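Hypothetical protein (Chlorobium tepidum, PDB 2HR2) is of unknown function but folds as an all-helical, TPR-like alpha-alpha superhelix, consistent with a role in binding other proteins. Local coordinates at residues A[37-42]-A[55-60]; A[84-88]-A[99-103]. All coordinates share one frame; numbering follows the deposited sequence.

Contact 1: residues A[37-42]-A[55-60]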
# COMPACT_ATOMS: atom_id res chain seq x y z
N ALA A 37 -7.75 -9.93 -6.97
CA ALA A 37 -8.84 -9.03 -6.61
C ALA A 37 -9.09 -8.00 -7.71
O ALA A 37 -10.24 -7.70 -8.03
CB ALA A 37 -8.57 -8.34 -5.29
N MSE A 38 -8.02 -7.45 -8.28
CA MSE A 38 -8.15 -6.48 -9.38
C MSE A 38 -8.63 -7.14 -10.66
O MSE A 38 -9.46 -6.57 -11.37
CB MSE A 38 -6.83 -5.77 -9.65
CG MSE A 38 -6.48 -4.76 -8.58
SE MSE A 38 -4.78 -3.81 -8.88
CE MSE A 38 -3.46 -5.30 -8.41
N GLU A 39 -8.11 -8.32 -10.96
CA GLU A 39 -8.52 -9.07 -12.14
C GLU A 39 -10.04 -9.27 -12.13
O GLU A 39 -10.70 -9.10 -13.16
CB GLU A 39 -7.78 -10.40 -12.20
CG GLU A 39 -8.00 -11.21 -13.47
CD GLU A 39 -7.06 -12.42 -13.57
OE1 GLU A 39 -6.24 -12.63 -12.64
OE2 GLU A 39 -7.12 -13.14 -14.59
N ILE A 40 -10.58 -9.62 -10.97
CA ILE A 40 -12.01 -9.83 -10.80
C ILE A 40 -12.78 -8.52 -10.91
O ILE A 40 -13.82 -8.46 -11.57
CB ILE A 40 -12.34 -10.49 -9.43
CG1 ILE A 40 -11.78 -11.92 -9.39
CG2 ILE A 40 -13.85 -10.54 -9.19
CD1 ILE A 40 -11.81 -12.56 -8.01
N SER A 41 -12.28 -7.47 -10.26
CA SER A 41 -12.96 -6.17 -10.29
C SER A 41 -13.08 -5.61 -11.70
O SER A 41 -14.07 -4.94 -12.01
CB SER A 41 -12.25 -5.14 -9.40
OG SER A 41 -11.06 -4.68 -10.00
N HIS A 42 -12.10 -5.89 -12.55
CA HIS A 42 -12.13 -5.40 -13.94
C HIS A 42 -12.93 -6.27 -14.92
O HIS A 42 -12.95 -5.98 -16.11
CB HIS A 42 -10.71 -5.14 -14.45
CG HIS A 42 -10.02 -4.03 -13.72
ND1 HIS A 42 -8.91 -4.24 -12.93
CD2 HIS A 42 -10.32 -2.72 -13.62
CE1 HIS A 42 -8.53 -3.09 -12.40
NE2 HIS A 42 -9.37 -2.15 -12.80
N PHE A 55 -10.85 1.09 -5.11
CA PHE A 55 -10.57 -0.32 -4.93
C PHE A 55 -9.20 -0.71 -5.48
O PHE A 55 -8.46 -1.43 -4.83
CB PHE A 55 -11.66 -1.17 -5.56
CG PHE A 55 -11.53 -2.63 -5.27
CD1 PHE A 55 -11.96 -3.14 -4.06
CD2 PHE A 55 -10.98 -3.50 -6.20
CE1 PHE A 55 -11.84 -4.49 -3.78
CE2 PHE A 55 -10.86 -4.85 -5.93
CZ PHE A 55 -11.29 -5.34 -4.72
N ASP A 56 -8.88 -0.23 -6.68
CA ASP A 56 -7.57 -0.50 -7.28
C ASP A 56 -6.43 0.10 -6.43
O ASP A 56 -5.36 -0.50 -6.30
CB ASP A 56 -7.49 0.00 -8.73
CG ASP A 56 -8.35 -0.83 -9.69
OD1 ASP A 56 -8.62 -2.01 -9.41
OD2 ASP A 56 -8.74 -0.30 -10.75
N ALA A 57 -6.68 1.27 -5.84
CA ALA A 57 -5.69 1.90 -4.96
C ALA A 57 -5.40 1.04 -3.74
O ALA A 57 -4.24 0.89 -3.34
CB ALA A 57 -6.17 3.28 -4.53
N PHE A 58 -6.45 0.48 -3.15
CA PHE A 58 -6.32 -0.37 -1.97
C PHE A 58 -5.53 -1.63 -2.33
O PHE A 58 -4.66 -2.05 -1.58
CB PHE A 58 -7.71 -0.74 -1.45
CG PHE A 58 -8.44 0.38 -0.74
CD1 PHE A 58 -8.22 1.73 -1.04
CD2 PHE A 58 -9.43 0.07 0.18
CE1 PHE A 58 -8.93 2.73 -0.39
CE2 PHE A 58 -10.15 1.06 0.83
CZ PHE A 58 -9.90 2.40 0.54
N CYS A 59 -5.84 -2.21 -3.49
CA CYS A 59 -5.13 -3.40 -3.97
C CYS A 59 -3.65 -3.12 -4.22
O CYS A 59 -2.79 -3.93 -3.84
CB CYS A 59 -5.77 -3.94 -5.25
SG CYS A 59 -7.45 -4.56 -5.06
N HIS A 60 -3.36 -1.98 -4.86
CA HIS A 60 -1.97 -1.59 -5.12
C HIS A 60 -1.17 -1.30 -3.84
O HIS A 60 0.03 -1.58 -3.79
CB HIS A 60 -1.90 -0.37 -6.04
CG HIS A 60 -2.12 -0.68 -7.49
ND1 HIS A 60 -3.23 -0.26 -8.18
CD2 HIS A 60 -1.37 -1.38 -8.38
CE1 HIS A 60 -3.15 -0.67 -9.44
NE2 HIS A 60 -2.03 -1.35 -9.58

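Contact 2: residues A[84-88]-A[99-103]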
# COMPACT_ATOMS: atom_id res chain seq x y z
N LEU A 84 -0.40 5.75 -4.86
CA LEU A 84 -0.19 7.15 -4.51
C LEU A 84 -0.78 8.12 -5.54
O LEU A 84 -1.15 9.24 -5.18
CB LEU A 84 1.30 7.42 -4.29
CG LEU A 84 1.90 6.69 -3.09
CD1 LEU A 84 3.42 6.75 -3.12
CD2 LEU A 84 1.36 7.24 -1.77
N HIS A 85 -0.86 7.70 -6.80
CA HIS A 85 -1.46 8.53 -7.85
C HIS A 85 -2.91 8.84 -7.47
O HIS A 85 -3.41 9.93 -7.72
CB HIS A 85 -1.39 7.84 -9.22
CG HIS A 85 -1.93 8.66 -10.35
ND1 HIS A 85 -1.19 9.65 -10.96
CD2 HIS A 85 -3.11 8.61 -11.00
CE1 HIS A 85 -1.91 10.20 -11.93
NE2 HIS A 85 -3.08 9.59 -11.98
N TYR A 86 -3.58 7.87 -6.85
CA TYR A 86 -4.95 8.04 -6.38
C TYR A 86 -5.02 8.83 -5.07
O TYR A 86 -5.79 9.78 -4.95
CB TYR A 86 -5.63 6.67 -6.19
CG TYR A 86 -7.03 6.76 -5.60
CD1 TYR A 86 -8.12 7.07 -6.40
CD2 TYR A 86 -7.25 6.52 -4.25
CE1 TYR A 86 -9.40 7.15 -5.86
CE2 TYR A 86 -8.53 6.59 -3.70
CZ TYR A 86 -9.60 6.91 -4.52
OH TYR A 86 -10.87 6.98 -4.00
N PHE A 87 -4.22 8.42 -4.08
CA PHE A 87 -4.25 9.07 -2.76
C PHE A 87 -3.86 10.55 -2.78
O PHE A 87 -4.41 11.34 -2.02
CB PHE A 87 -3.39 8.32 -1.74
CG PHE A 87 -3.92 6.96 -1.38
CD1 PHE A 87 -5.18 6.81 -0.82
CD2 PHE A 87 -3.13 5.83 -1.53
CE1 PHE A 87 -5.66 5.56 -0.48
CE2 PHE A 87 -3.60 4.58 -1.18
CZ PHE A 87 -4.87 4.44 -0.65
N ASN A 88 -2.92 10.94 -3.64
CA ASN A 88 -2.53 12.34 -3.73
C ASN A 88 -3.66 13.20 -4.32
O ASN A 88 -3.77 14.38 -3.99
CB ASN A 88 -1.23 12.51 -4.52
CG ASN A 88 -0.02 11.91 -3.81
OD1 ASN A 88 -0.07 11.58 -2.62
ND2 ASN A 88 1.08 11.78 -4.54
N LYS A 99 -4.84 4.90 6.47
CA LYS A 99 -3.90 3.86 6.89
C LYS A 99 -3.21 3.23 5.68
O LYS A 99 -2.02 2.93 5.72
CB LYS A 99 -4.61 2.78 7.72
CG LYS A 99 -5.14 3.31 9.05
CD LYS A 99 -5.72 2.22 9.93
CE LYS A 99 -7.01 1.63 9.39
NZ LYS A 99 -7.52 0.58 10.33
N LEU A 100 -3.96 3.05 4.60
CA LEU A 100 -3.39 2.51 3.36
C LEU A 100 -2.54 3.56 2.63
O LEU A 100 -1.60 3.19 1.93
CB LEU A 100 -4.49 1.94 2.45
CG LEU A 100 -5.21 0.69 2.97
CD1 LEU A 100 -6.36 0.30 2.06
CD2 LEU A 100 -4.24 -0.48 3.13
N TRP A 101 -2.87 4.84 2.78
CA TRP A 101 -2.09 5.91 2.18
C TRP A 101 -0.69 5.86 2.80
O TRP A 101 0.31 5.78 2.08
CB TRP A 101 -2.71 7.28 2.47
CG TRP A 101 -2.17 8.45 1.67
CD1 TRP A 101 -1.01 8.50 0.94
CD2 TRP A 101 -2.71 9.77 1.64
NE1 TRP A 101 -0.85 9.75 0.39
CE2 TRP A 101 -1.87 10.55 0.82
CE3 TRP A 101 -3.84 10.37 2.21
CZ2 TRP A 101 -2.12 11.89 0.56
CZ3 TRP A 101 -4.09 11.70 1.94
CH2 TRP A 101 -3.24 12.45 1.13
N ILE A 102 -0.64 5.88 4.13
CA ILE A 102 0.62 5.84 4.88
C ILE A 102 1.42 4.59 4.50
O ILE A 102 2.63 4.67 4.31
CB ILE A 102 0.37 5.90 6.41
CG1 ILE A 102 -0.18 7.27 6.81
CG2 ILE A 102 1.68 5.64 7.19
CD1 ILE A 102 -0.61 7.39 8.25
N SER A 103 0.73 3.46 4.39
CA SER A 103 1.36 2.21 3.99
C SER A 103 2.06 2.32 2.64
O SER A 103 3.19 1.87 2.48
CB SER A 103 0.30 1.10 3.94
OG SER A 103 0.82 -0.10 3.39

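Contact 1: residues A[37-42]-A[55-60]
Met38, a selenomethionine, lays its SE over one face of the His60 ring, 3.8 Å from the ring centroid and a little off the normal, a sulfur-aromatic type of contact. The His42 ring presents its edge to Asp56: NE2 donates to OD2 of the carboxylate over 2.8 Å, but the bond is bent to 130° and weak, with ring and carboxylate planes turned 37° apart. Ser41 OG sits over one face of the His42 ring. The Phe55 ring has the carbonyl O of Ala37 at its edge, 3.6 Å from CE2, while Ser41 CB comes in obliquely on the same ring carbon. Phe55 carries CG anti to its backbone N (chi1 -173°), which swings the ring across to helix 27-41 and brings CZ near Ala37 CB. Between the rings, Met38 CG packs on Cys59 CB at 3.5 Å, and Cys59 SG meets Ala37 CB. Met38 O is gripped by His42 N and by Ser41 OG, the latter at 2.8 Å, both arriving on one side of the carbonyl plane. The two helices are successive, nearly antiparallel members of the TPR-like alpha-alpha superhelix, and helix 4-24 adds Ala11 and Leu15 against Phe55. A serine in place of Phe55 would probably open a gap beside Ala37 and Ser41 and loosen the join to helix 4-24. The chemistry is divided: a small apolar seam on the buried side, and a polar, histidine-rich margin where His42 ND1 also gives a weak bond to Met38 O; with both nitrogens directed at acceptors and Asp56 alongside, the ring may carry a positive charge.

Contact 2: residues A[84-88]-A[99-103]
Phe87 leads with CB, which stands 3.5 Å from the centroid of the five-membered ring of Trp101 and only 4° off its normal, a CH-pi contact over the indole face. One bond further, CG lies 3.8 Å from Trp101 CG. Along one side of the ring CD1 passes Trp101 CB; on the other, CD2 and CE2 lie beneath Trp101 CA, which sits over that side of the phenyl face, 3.9 Å from the ring centroid. CE2 also nears the carbonyl O of Leu100, and CZ, at the tip, ends against Leu100 CB at 4.0 Å. The planes of the Phe87 ring and the Trp101 five-membered ring are almost parallel (14°), but offset enough that little of one ring faces the other: each lies chiefly on the aliphatic base of the other residue. Trp101, with CG anti to the backbone N (chi1 -168°), reaches back past Phe87 in the opposite direction, placing its six-membered ring under Phe87 O, 3.5 Å from CZ2. This pairing joins helix 73-90 to helix 97-114, consecutive helices of the TPR-like alpha-alpha superhelix, whose local axes approach to 10.2 Å and cross at a wide angle. Glu97 also touches Phe87, and Met131 of helix 118-134 packs on Trp101. At the indole edge, near its plane, Leu84 CD2 reaches Trp101 CD1 at 3.8 Å; the isobutyl group crosses the indole at about a right angle. Asn88 OD1 comes obliquely to the same ring system, 3.6 Å from Trp101 NE1, with the amide plane steeply turned from the indole.

Overall arrangement
Both segments of contact 1 (37-42 with 55-60) precede those of contact 2 (84-88 with 99-103) in the chain, and the centres of the two contacts are about 14 Å apart. Contact 1 joins helix 27-41 to helix 52-69, and contact 2 joins helix 73-90 to helix 97-114. Helices 52-69 and 73-90 are successive, and the two contacts meet directly: Ala57 CB packs on Tyr86 CD2 at 3.4 Å, while Phe58 CG lies 3.5 Å from Leu100 CD1. Helix 52-69 thus touches both helices of contact 2. Contact 2 lies nearer the centre of the chain, and the two interfaces, linked through helix 52-69, belong to the run of packed helices that makes up the superhelix.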